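Local coordinates for protein ASCH domain (Vibrio cholerae TMA 21, PDB 3S9X) that is of unknown function but carries an ASCH domain of the PUA clan, whose relatives often bind RNA, so a role in nucleic-acid binding or metabolism is possible, at residues L50-C60 / F110-K119; T30-E41 / Q75-D86. All coordinates share one frame; numbering follows the deposited sequence. Where two conformers were deposited one is given.

Interaction 1. Residues L50-C60 / F110-K119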
loop_
_atom_site.group_PDB
_atom_site.type_symbol
_atom_site.label_atom_id
_atom_site.label_comp_id
_atom_site.label_asym_id
_atom_site.label_seq_id
_atom_site.Cartn_x
_atom_site.Cartn_y
_atom_site.Cartn_z
ATOM N N LEU A 50 2.726 5.515 10.603
ATOM C CA LEU A 50 3.980 5.736 9.895
ATOM C C LEU A 50 3.719 6.421 8.594
ATOM O O LEU A 50 4.487 7.304 8.159
ATOM C CB LEU A 50 4.699 4.399 9.638
ATOM C CG LEU A 50 5.360 3.717 10.802
ATOM C CD1 LEU A 50 5.768 2.320 10.370
ATOM C CD2 LEU A 50 6.566 4.520 11.379
ATOM N N ILE A 51 2.652 5.997 7.880
ATOM C CA ILE A 51 2.359 6.630 6.582
ATOM C C ILE A 51 1.960 8.097 6.804
ATOM O O ILE A 51 2.467 9.009 6.166
ATOM C CB ILE A 51 1.253 5.908 5.806
ATOM C CG1 ILE A 51 1.739 4.487 5.425
ATOM C CG2 ILE A 51 0.757 6.670 4.602
ATOM C CD1 ILE A 51 0.707 3.520 4.905
ATOM N N LEU A 52 1.059 8.321 7.754
ATOM C CA LEU A 52 0.602 9.659 8.153
ATOM C C LEU A 52 1.777 10.606 8.305
ATOM O O LEU A 52 1.768 11.754 7.857
ATOM C CB LEU A 52 -0.285 9.602 9.405
ATOM C CG LEU A 52 -0.723 10.924 10.048
ATOM C CD1 LEU A 52 -1.713 11.659 9.103
ATOM C CD2 LEU A 52 -1.358 10.642 11.407
ATOM N N ARG A 53 2.763 10.135 9.077
ATOM C CA ARG A 53 3.927 10.929 9.503
ATOM C C ARG A 53 5.045 11.008 8.454
ATOM O O ARG A 53 6.110 11.621 8.745
ATOM C CB ARG A 53 4.432 10.502 10.841
ATOM C CG ARG A 53 3.387 10.699 11.948
ATOM C CD ARG A 53 3.883 10.494 13.307
ATOM N NE ARG A 53 4.228 9.121 13.493
ATOM C CZ ARG A 53 5.424 8.584 13.487
ATOM N NH1 ARG A 53 5.557 7.253 13.640
ATOM N NH2 ARG A 53 6.470 9.336 13.269
ATOM N N GLY A 54 4.870 10.367 7.290
ATOM C CA GLY A 54 5.893 10.400 6.271
ATOM C C GLY A 54 7.050 9.451 6.459
ATOM O O GLY A 54 8.050 9.548 5.747
ATOM N N GLU A 55 6.934 8.542 7.424
ATOM C CA GLU A 55 7.961 7.551 7.649
ATOM C C GLU A 55 7.872 6.297 6.757
ATOM O O GLU A 55 8.879 5.690 6.434
ATOM C CB GLU A 55 7.915 7.130 9.106
ATOM C CG GLU A 55 8.333 8.129 10.120
ATOM C CD GLU A 55 9.843 8.153 10.102
ATOM O OE1 GLU A 55 10.516 7.192 10.637
ATOM O OE2 GLU A 55 10.324 9.112 9.471
ATOM N N LYS A 56 6.663 5.949 6.338
ATOM C CA LYS A 56 6.418 4.827 5.440
ATOM C C LYS A 56 5.913 5.451 4.158
ATOM O O LYS A 56 4.879 6.104 4.141
ATOM C CB LYS A 56 5.431 3.817 6.012
ATOM C CG LYS A 56 5.004 2.744 4.987
ATOM C CD LYS A 56 4.307 1.567 5.592
ATOM C CE LYS A 56 4.249 0.383 4.653
ATOM N NZ LYS A 56 5.609 -0.258 4.656
ATOM N N ARG A 57 6.710 5.249 3.091
ATOM C CA ARG A 57 6.468 5.909 1.793
ATOM C C ARG A 57 6.472 4.900 0.653
ATOM O O ARG A 57 6.504 5.277 -0.528
ATOM C CB ARG A 57 7.556 6.989 1.572
ATOM C CG ARG A 57 7.616 8.047 2.659
ATOM C CD ARG A 57 8.699 9.070 2.336
ATOM N NE ARG A 57 10.043 8.453 2.279
ATOM C CZ ARG A 57 10.791 8.079 3.318
ATOM N NH1 ARG A 57 11.967 7.482 3.073
ATOM N NH2 ARG A 57 10.393 8.321 4.588
ATOM N N ALA A 58 6.411 3.599 0.984
ATOM C CA ALA A 58 6.482 2.541 -0.037
ATOM C C ALA A 58 5.886 1.296 0.581
ATOM O O ALA A 58 5.763 1.142 1.812
ATOM C CB ALA A 58 7.912 2.305 -0.487
ATOM N N SER A 59 5.513 0.385 -0.289
ATOM C CA SER A 59 5.017 -0.937 0.053
ATOM C C SER A 59 5.282 -1.889 -1.072
ATOM O O SER A 59 5.638 -1.455 -2.155
ATOM C CB SER A 59 3.555 -0.866 0.368
ATOM O OG SER A 59 2.748 -0.612 -0.753
ATOM N N CYS A 60 5.094 -3.193 -0.836
ATOM C CA CYS A 60 5.277 -4.148 -1.890
ATOM C C CYS A 60 4.282 -5.328 -1.724
ATOM O O CYS A 60 3.590 -5.479 -0.701
ATOM C CB CYS A 60 6.708 -4.687 -1.884
ATOM S SG CYS A 60 7.193 -5.676 -0.505
ATOM N N PHE A 110 15.134 0.629 -0.180
ATOM C CA PHE A 110 13.720 0.331 -0.269
ATOM C C PHE A 110 13.137 -0.054 1.092
ATOM O O PHE A 110 12.093 0.385 1.502
ATOM C CB PHE A 110 13.436 -0.748 -1.324
ATOM C CG PHE A 110 11.969 -0.939 -1.517
ATOM C CD1 PHE A 110 11.244 -0.033 -2.338
ATOM C CD2 PHE A 110 11.278 -1.967 -0.914
ATOM C CE1 PHE A 110 9.912 -0.160 -2.450
ATOM C CE2 PHE A 110 9.930 -2.041 -1.025
ATOM C CZ PHE A 110 9.236 -1.165 -1.838
ATOM N N ALA A 111 13.867 -0.896 1.835
ATOM C CA ALA A 111 13.468 -1.289 3.167
ATOM C C ALA A 111 13.301 -0.013 4.022
ATOM O O ALA A 111 12.330 0.103 4.773
ATOM C CB ALA A 111 14.464 -2.199 3.791
ATOM N N ALA A 112 14.240 0.930 3.899
ATOM C CA ALA A 112 14.117 2.177 4.694
ATOM C C ALA A 112 12.886 3.001 4.300
ATOM O O ALA A 112 12.215 3.559 5.121
ATOM C CB ALA A 112 15.448 3.016 4.614
ATOM N N SER A 113 12.557 3.049 2.987
ATOM C CA SER A 113 11.361 3.726 2.477
ATOM C C SER A 113 10.109 3.088 2.999
ATOM O O SER A 113 9.090 3.766 3.244
ATOM C CB SER A 113 11.322 3.713 0.946
ATOM O OG SER A 113 12.375 4.526 0.509
ATOM N N GLU A 114 10.102 1.754 3.136
ATOM C CA GLU A 114 8.951 1.083 3.736
ATOM C C GLU A 114 8.793 1.480 5.207
ATOM O O GLU A 114 7.683 1.437 5.733
ATOM C CB GLU A 114 9.004 -0.412 3.595
ATOM C CG GLU A 114 8.736 -0.962 2.181
ATOM C CD GLU A 114 7.771 -2.136 2.168
ATOM O OE1 GLU A 114 8.086 -3.161 1.559
ATOM O OE2 GLU A 114 6.692 -2.006 2.839
ATOM N N GLY A 115 9.881 1.840 5.874
ATOM C CA GLY A 115 9.871 2.578 7.136
ATOM C C GLY A 115 9.444 1.886 8.390
ATOM O O GLY A 115 9.179 2.535 9.404
ATOM N N GLU A 116 9.357 0.547 8.361
ATOM C CA GLU A 116 8.901 -0.249 9.528
ATOM C C GLU A 116 10.054 -0.733 10.418
ATOM O O GLU A 116 11.235 -0.826 9.995
ATOM C CB GLU A 116 8.029 -1.410 9.052
ATOM C CG GLU A 116 6.716 -0.974 8.387
ATOM C CD GLU A 116 5.967 -2.162 7.839
ATOM O OE1 GLU A 116 5.442 -2.918 8.672
ATOM O OE2 GLU A 116 5.847 -2.269 6.594
ATOM N N GLY A 117 9.713 -1.009 11.674
ATOM C CA GLY A 117 10.730 -1.439 12.649
ATOM C C GLY A 117 11.880 -0.467 12.703
ATOM O O GLY A 117 11.711 0.733 12.779
ATOM N N ASP A 118 13.104 -1.004 12.685
ATOM C CA ASP A 118 14.274 -0.181 12.739
ATOM C C ASP A 118 14.751 0.268 11.359
ATOM O O ASP A 118 15.842 0.785 11.233
ATOM C CB ASP A 118 15.394 -0.969 13.455
ATOM C CG ASP A 118 15.849 -2.207 12.758
ATOM O OD1 ASP A 118 15.360 -2.533 11.686
ATOM O OD2 ASP A 118 16.809 -2.836 13.250
ATOM N N LYS A 119 13.914 0.007 10.359
ATOM C CA LYS A 119 14.165 0.411 8.962
ATOM C C LYS A 119 15.202 -0.394 8.220
ATOM O O LYS A 119 15.550 -0.085 7.093
ATOM C CB LYS A 119 14.380 1.939 8.785
ATOM C CG LYS A 119 13.204 2.709 9.313
ATOM C CD LYS A 119 13.294 4.160 8.922
ATOM C CE LYS A 119 12.181 5.045 9.513
ATOM N NZ LYS A 119 12.306 6.446 8.981
HETATM O O HOH W 1 11.525 6.016 6.276
HETATM O O HOH W 2 10.873 7.091 -0.482
HETATM O O HOH W 3 5.093 -4.033 2.147
#

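Interaction 2. Residues T30-E41 / Q75-D86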
loop_
_atom_site.group_PDB
_atom_site.type_symbol
_atom_site.label_atom_id
_atom_site.label_comp_id
_atom_site.label_asym_id
_atom_site.label_seq_id
_atom_site.Cartn_x
_atom_site.Cartn_y
_atom_site.Cartn_z
ATOM N N THR A 30 -8.893 8.978 -11.253
ATOM C CA THR A 30 -9.761 7.914 -11.785
ATOM C C THR A 30 -9.740 6.558 -11.133
ATOM O O THR A 30 -10.482 5.673 -11.504
ATOM C CB THR A 30 -9.412 7.702 -13.324
ATOM O OG1 THR A 30 -8.044 7.264 -13.391
ATOM C CG2 THR A 30 -9.540 9.018 -14.087
ATOM N N SER A 31 -8.856 6.426 -10.124
ATOM C CA SER A 31 -8.561 5.134 -9.439
ATOM C C SER A 31 -8.451 5.359 -7.950
ATOM O O SER A 31 -7.697 6.177 -7.496
ATOM C CB SER A 31 -7.322 4.491 -10.040
ATOM O OG SER A 31 -7.020 3.256 -9.476
ATOM N N PHE A 32 -9.304 4.651 -7.228
ATOM C CA PHE A 32 -9.526 4.905 -5.798
ATOM C C PHE A 32 -9.717 3.599 -5.044
ATOM O O PHE A 32 -10.287 2.644 -5.549
ATOM C CB PHE A 32 -10.840 5.747 -5.574
ATOM C CG PHE A 32 -10.930 6.965 -6.379
ATOM C CD1 PHE A 32 -10.458 8.180 -5.874
ATOM C CD2 PHE A 32 -11.430 6.951 -7.676
ATOM C CE1 PHE A 32 -10.597 9.326 -6.593
ATOM C CE2 PHE A 32 -11.512 8.062 -8.413
ATOM C CZ PHE A 32 -11.139 9.302 -7.876
ATOM N N SER A 33 -9.247 3.581 -3.794
ATOM C CA SER A 33 -9.552 2.470 -2.887
ATOM C C SER A 33 -9.511 2.969 -1.412
ATOM O O SER A 33 -9.104 4.117 -1.156
ATOM C CB SER A 33 -8.507 1.400 -3.048
ATOM O OG SER A 33 -7.230 1.779 -2.600
ATOM N N ALA A 34 -9.940 2.089 -0.516
ATOM C CA ALA A 34 -9.904 2.346 0.925
ATOM C C ALA A 34 -9.545 1.047 1.609
ATOM O O ALA A 34 -10.171 0.037 1.389
ATOM C CB ALA A 34 -11.279 2.896 1.467
ATOM N N ASP A 35 -8.470 1.036 2.389
ATOM C CA ASP A 35 -8.015 -0.207 3.035
ATOM C C ASP A 35 -6.986 0.175 4.115
ATOM O O ASP A 35 -6.420 1.264 4.114
ATOM C CB ASP A 35 -7.290 -1.057 1.965
ATOM C CG ASP A 35 -7.765 -2.513 1.837
ATOM O OD1 ASP A 35 -6.858 -3.391 1.698
ATOM O OD2 ASP A 35 -8.957 -2.817 1.747
ATOM N N TYR A 36 -6.738 -0.775 5.003
ATOM C CA TYR A 36 -5.629 -0.761 5.889
ATOM C C TYR A 36 -4.461 -1.506 5.286
ATOM O O TYR A 36 -4.626 -2.290 4.354
ATOM C CB TYR A 36 -5.996 -1.265 7.312
ATOM C CG TYR A 36 -6.530 -2.673 7.391
ATOM C CD1 TYR A 36 -5.665 -3.772 7.338
ATOM C CD2 TYR A 36 -7.876 -2.907 7.506
ATOM C CE1 TYR A 36 -6.156 -5.051 7.362
ATOM C CE2 TYR A 36 -8.385 -4.200 7.641
ATOM C CZ TYR A 36 -7.494 -5.267 7.574
ATOM O OH TYR A 36 -7.980 -6.560 7.665
ATOM N N PHE A 37 -3.262 -1.269 5.833
ATOM C CA PHE A 37 -2.068 -1.994 5.479
ATOM C C PHE A 37 -1.880 -3.117 6.501
ATOM O O PHE A 37 -2.373 -3.049 7.648
ATOM C CB PHE A 37 -0.851 -1.065 5.569
ATOM C CG PHE A 37 -0.671 -0.163 4.348
ATOM C CD1 PHE A 37 0.322 -0.426 3.453
ATOM C CD2 PHE A 37 -1.539 0.849 4.067
ATOM C CE1 PHE A 37 0.497 0.393 2.332
ATOM C CE2 PHE A 37 -1.344 1.622 2.869
ATOM C CZ PHE A 37 -0.363 1.350 2.039
ATOM N N CYS A 38 -1.197 -4.182 6.057
ATOM C CA CYS A 38 -0.832 -5.319 6.897
ATOM C C CYS A 38 -2.000 -6.284 7.112
ATOM O O CYS A 38 -3.117 -6.039 6.619
ATOM C CB CYS A 38 -0.118 -4.931 8.201
ATOM S SG CYS A 38 1.034 -3.634 8.064
ATOM N N ALA A 39 -1.752 -7.338 7.892
ATOM C CA ALA A 39 -2.760 -8.370 8.141
ATOM C C ALA A 39 -3.073 -8.559 9.607
ATOM O O ALA A 39 -3.735 -9.508 9.963
ATOM C CB ALA A 39 -2.304 -9.723 7.489
ATOM N N ASP A 40 -2.621 -7.637 10.443
ATOM C CA ASP A 40 -2.954 -7.700 11.870
ATOM C C ASP A 40 -3.141 -6.296 12.420
ATOM O O ASP A 40 -2.640 -5.355 11.829
ATOM C CB ASP A 40 -1.894 -8.481 12.676
ATOM C CG ASP A 40 -0.538 -7.773 12.724
ATOM O OD1 ASP A 40 0.352 -7.981 11.813
ATOM O OD2 ASP A 40 -0.327 -6.912 13.563
ATOM N N GLU A 41 -3.877 -6.174 13.502
ATOM C CA GLU A 41 -4.235 -4.894 14.056
ATOM C C GLU A 41 -3.027 -4.047 14.465
ATOM O O GLU A 41 -2.969 -2.858 14.160
ATOM C CB GLU A 41 -5.187 -5.148 15.245
ATOM C CG GLU A 41 -5.596 -3.892 15.977
ATOM C CD GLU A 41 -6.676 -4.126 16.997
ATOM O OE1 GLU A 41 -6.793 -5.279 17.501
ATOM O OE2 GLU A 41 -7.336 -3.200 17.423
ATOM N N GLN A 75 -1.517 1.544 -10.063
ATOM C CA GLN A 75 -1.286 2.586 -11.041
ATOM C C GLN A 75 -0.810 3.862 -10.377
ATOM O O GLN A 75 -1.348 4.296 -9.354
ATOM C CB GLN A 75 -2.628 3.043 -11.713
ATOM C CG GLN A 75 -3.177 2.314 -12.737
ATOM C CD GLN A 75 -4.621 2.674 -13.028
ATOM O OE1 GLN A 75 -5.120 3.877 -12.953
ATOM N NE2 GLN A 75 -5.343 1.649 -13.426
ATOM N N VAL A 76 0.164 4.511 -10.997
ATOM C CA VAL A 76 0.507 5.865 -10.683
ATOM C C VAL A 76 -0.737 6.740 -10.670
ATOM O O VAL A 76 -1.573 6.621 -11.580
ATOM C CB VAL A 76 1.644 6.406 -11.583
ATOM C CG1 VAL A 76 1.882 7.868 -11.411
ATOM C CG2 VAL A 76 2.947 5.589 -11.348
ATOM N N GLY A 77 -0.868 7.579 -9.642
ATOM C CA GLY A 77 -1.990 8.492 -9.526
ATOM C C GLY A 77 -3.197 7.923 -8.770
ATOM O O GLY A 77 -4.167 8.659 -8.429
ATOM N N HIS A 78 -3.199 6.616 -8.467
ATOM C CA HIS A 78 -4.197 6.040 -7.595
ATOM C C HIS A 78 -4.235 6.751 -6.224
ATOM O O HIS A 78 -3.177 6.979 -5.647
ATOM C CB HIS A 78 -3.863 4.544 -7.401
ATOM C CG HIS A 78 -4.831 3.834 -6.519
ATOM N ND1 HIS A 78 -6.007 3.272 -6.985
ATOM C CD2 HIS A 78 -4.761 3.488 -5.209
ATOM C CE1 HIS A 78 -6.627 2.671 -5.986
ATOM N NE2 HIS A 78 -5.885 2.770 -4.896
ATOM N N LEU A 79 -5.437 6.928 -5.691
ATOM C CA LEU A 79 -5.618 7.388 -4.338
ATOM C C LEU A 79 -6.185 6.258 -3.462
ATOM O O LEU A 79 -7.158 5.626 -3.788
ATOM C CB LEU A 79 -6.649 8.530 -4.283
ATOM C CG LEU A 79 -6.233 9.827 -4.947
ATOM C CD1 LEU A 79 -7.404 10.831 -4.929
ATOM C CD2 LEU A 79 -5.028 10.425 -4.217
ATOM N N GLN A 80 -5.520 6.069 -2.329
ATOM C CA GLN A 80 -5.979 5.134 -1.315
ATOM C C GLN A 80 -6.274 5.938 -0.027
ATOM O O GLN A 80 -5.377 6.620 0.512
ATOM C CB GLN A 80 -4.997 4.014 -1.013
ATOM C CG GLN A 80 -5.405 3.120 0.097
ATOM C CD GLN A 80 -4.475 2.001 0.433
ATOM O OE1 GLN A 80 -3.615 1.640 -0.390
ATOM N NE2 GLN A 80 -4.641 1.414 1.648
ATOM N N VAL A 81 -7.487 5.754 0.492
ATOM C CA VAL A 81 -7.790 6.141 1.825
ATOM C C VAL A 81 -7.174 5.070 2.716
ATOM O O VAL A 81 -7.616 3.904 2.696
ATOM C CB VAL A 81 -9.311 6.332 2.116
ATOM C CG1 VAL A 81 -9.492 6.715 3.570
ATOM C CG2 VAL A 81 -9.930 7.316 1.100
ATOM N N VAL A 82 -6.195 5.471 3.498
ATOM C CA VAL A 82 -5.483 4.589 4.472
ATOM C C VAL A 82 -6.265 4.620 5.751
ATOM O O VAL A 82 -6.360 5.660 6.391
ATOM C CB VAL A 82 -4.026 5.020 4.657
ATOM C CG1 VAL A 82 -3.319 4.103 5.690
ATOM C CG2 VAL A 82 -3.299 5.127 3.309
ATOM N N THR A 83 -6.875 3.497 6.105
ATOM C CA THR A 83 -7.594 3.397 7.363
ATOM C C THR A 83 -6.746 2.643 8.397
ATOM O O THR A 83 -5.744 1.975 8.049
ATOM C CB THR A 83 -8.918 2.672 7.200
ATOM O OG1 THR A 83 -8.730 1.283 7.051
ATOM C CG2 THR A 83 -9.749 3.202 5.993
ATOM N N ASN A 84 -7.157 2.753 9.644
ATOM C CA ASN A 84 -6.674 1.853 10.632
ATOM C C ASN A 84 -7.409 0.531 10.561
ATOM O O ASN A 84 -8.208 0.278 9.670
ATOM C CB ASN A 84 -6.665 2.513 12.024
ATOM C CG ASN A 84 -8.044 2.709 12.623
ATOM O OD1 ASN A 84 -9.050 2.209 12.088
ATOM N ND2 ASN A 84 -8.077 3.491 13.707
ATOM N N TRP A 85 -7.090 -0.385 11.478
ATOM C CA TRP A 85 -7.688 -1.703 11.477
ATOM C C TRP A 85 -9.203 -1.685 11.461
ATOM O O TRP A 85 -9.798 -2.585 10.868
ATOM C CB TRP A 85 -7.137 -2.469 12.696
ATOM C CG TRP A 85 -7.617 -3.881 12.885
ATOM C CD1 TRP A 85 -8.489 -4.304 13.822
ATOM C CD2 TRP A 85 -7.241 -5.046 12.148
ATOM N NE1 TRP A 85 -8.635 -5.695 13.770
ATOM C CE2 TRP A 85 -7.863 -6.152 12.740
ATOM C CE3 TRP A 85 -6.377 -5.258 11.044
ATOM C CZ2 TRP A 85 -7.704 -7.432 12.281
ATOM C CZ3 TRP A 85 -6.210 -6.594 10.601
ATOM C CH2 TRP A 85 -6.837 -7.642 11.261
ATOM N N ASP A 86 -9.731 -0.727 12.192
ATOM C CA ASP A 86 -11.140 -0.549 12.372
ATOM C C ASP A 86 -11.861 0.338 11.350
ATOM O O ASP A 86 -13.039 0.626 11.542
ATOM C CB ASP A 86 -11.379 -0.093 13.794
ATOM C CG ASP A 86 -11.262 -1.288 14.757
ATOM O OD1 ASP A 86 -12.135 -2.220 14.635
ATOM O OD2 ASP A 86 -10.433 -1.236 15.664
HETATM O O HOH W 4 -7.741 4.629 -13.836
HETATM O O HOH W 5 -6.123 8.108 -10.784
HETATM O O HOH W 6 -6.710 8.432 -8.681
HETATM O O HOH W 7 -3.544 -1.374 1.877
HETATM O O HOH W 8 -3.176 0.744 7.889
HETATM O O HOH W 9 -7.832 -0.992 15.952
#

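Interaction 1. Residues L50-C60 / F110-K119
Lys56 runs along the end of helix 108-114 and puts its amine between two glutamates, Glu114 and Glu116. With CG anti to the backbone N (chi1 171°), the chain sets out past the last helical carbonyl: CB touches Glu114 O, Lys56 CG lies 3.1 Å from Glu114 O, and CD still borders the same oxygen. CE comes near Glu116 OE2. A bend at the last torsion (chi4 77°) then turns NZ toward three acceptors of the other segment. Lys56 NZ donates to the anti lone pair of Glu114 OE2 at 2.7 Å. Lys56 NZ also meets Glu116 OE2 at 2.8 Å, and donates to the backbone Glu114 O. The two salt bridges form one network; a water also links Glu114 OE2 to Cys60 N.

The helix end is met by backbone as well. Arg57 N donates to Ser113 O over 2.8 Å, almost straight at 170°. Gly115, with positive phi, leaves the helix and brings its CA to 3.3 Å from Glu55 O in a CA-H...O contact. Nearby, the extended Lys119 chain crosses Glu55 at about a right angle, and Lys119 NZ reaches Glu55 OE1 at 2.6 Å from above the carboxylate plane. A second water accepts from this amine and donates to Glu55 O and Ala112 O.

Further along, in strand 58-62, Ala58 CB packs 3.7 Å from Phe110 CE1, while Ser59 O approaches the edge of that ring. The contact thus joins the loop between helix 41-52 and edge strand 58-62 to the C-terminal end of helix 108-114. Phe110 also meets His153 of the adjoining strand 148-158, and Glu114 OE1 bonds to Trp124 of helix 121-139.

Interaction 2. Residues T30-E41 / Q75-D86
Ser33 pairs in parallel with Gln80, its N and O bonding to Leu79 and Val81 on either side of it in sequence, and this backbone ladder comes first. Ser33 N donates to Leu79 O at 2.9 Å, and Val81 N to Ser33 O at 2.8 Å; Leu79 N to Ser31 O and Asp35 N to Val81 O continue the pattern. At its end Asp35 O takes two donors from opposite faces of its carbonyl plane, Thr83 N at 3.0 Å and the side-chain amide Gln80 NE2, also at 3.0 Å. A water joins that amide to Tyr36 O.

Among the side-chain bonds, His78 is held at both nitrogens. Its CG is anti to the backbone N (chi1 -180°), which lays the ring beside the neighbouring strand: Ser31 OG is 2.7 Å from His78 ND1, and Ser33 OG 2.8 Å from His78 NE2, both at the ring edge. These two hydroxyls, on alternate residues, fix how the imidazole is turned.

The apolar and aromatic contacts divide by face. Phe32 lies alongside Leu79, and Ala34 CB meets Val81 CB, on the face where helix 8-19 packs. On the other face the Phe37 ring edge meets Val82 CG2. Beyond the strands, Trp85 has different groups on its two sides: Tyr36 meets it obliquely, CZ 3.5 Å from Trp85 CZ3 and the ring planes inclined at 45°, while Glu41 CB stands 3.5 Å above the centroid of the Trp85 five-membered ring in a CH-pi contact. Asp40 caps the helix that starts there, with Asn43 N as its partner.

Strand 79-83 also pairs antiparallel with strand 89-102, and strand 32-35 is an outermost strand of the five-stranded mixed sheet, an arrangement consistent with the PUA-like fold expected of an ASCH domain.

Overall arrangement
The two interactions lie about 15 Å apart between centres, at opposite edges of one sheet: interaction 2 joins outermost strand 32-35 to its neighbour 79-83, while interaction 1 sets helix 108-114 against outermost strand 58-62. Helix 41-52 follows the first strand and leads into segment 50-60, linking them in sequence. Phe37 makes the direct bridge. Its CE2 packs 3.5 Å from Ile51 CD1, its CE1 3.8 Å from Ser59 CB, and its CD1 comes within 4.2 Å of Lys56 CE, beside the salt-bridge network. Ile51 CD1 also touches Val82 CG1 at 4.1 Å, so helix 41-52 packs on the face of the pair that carries Val82.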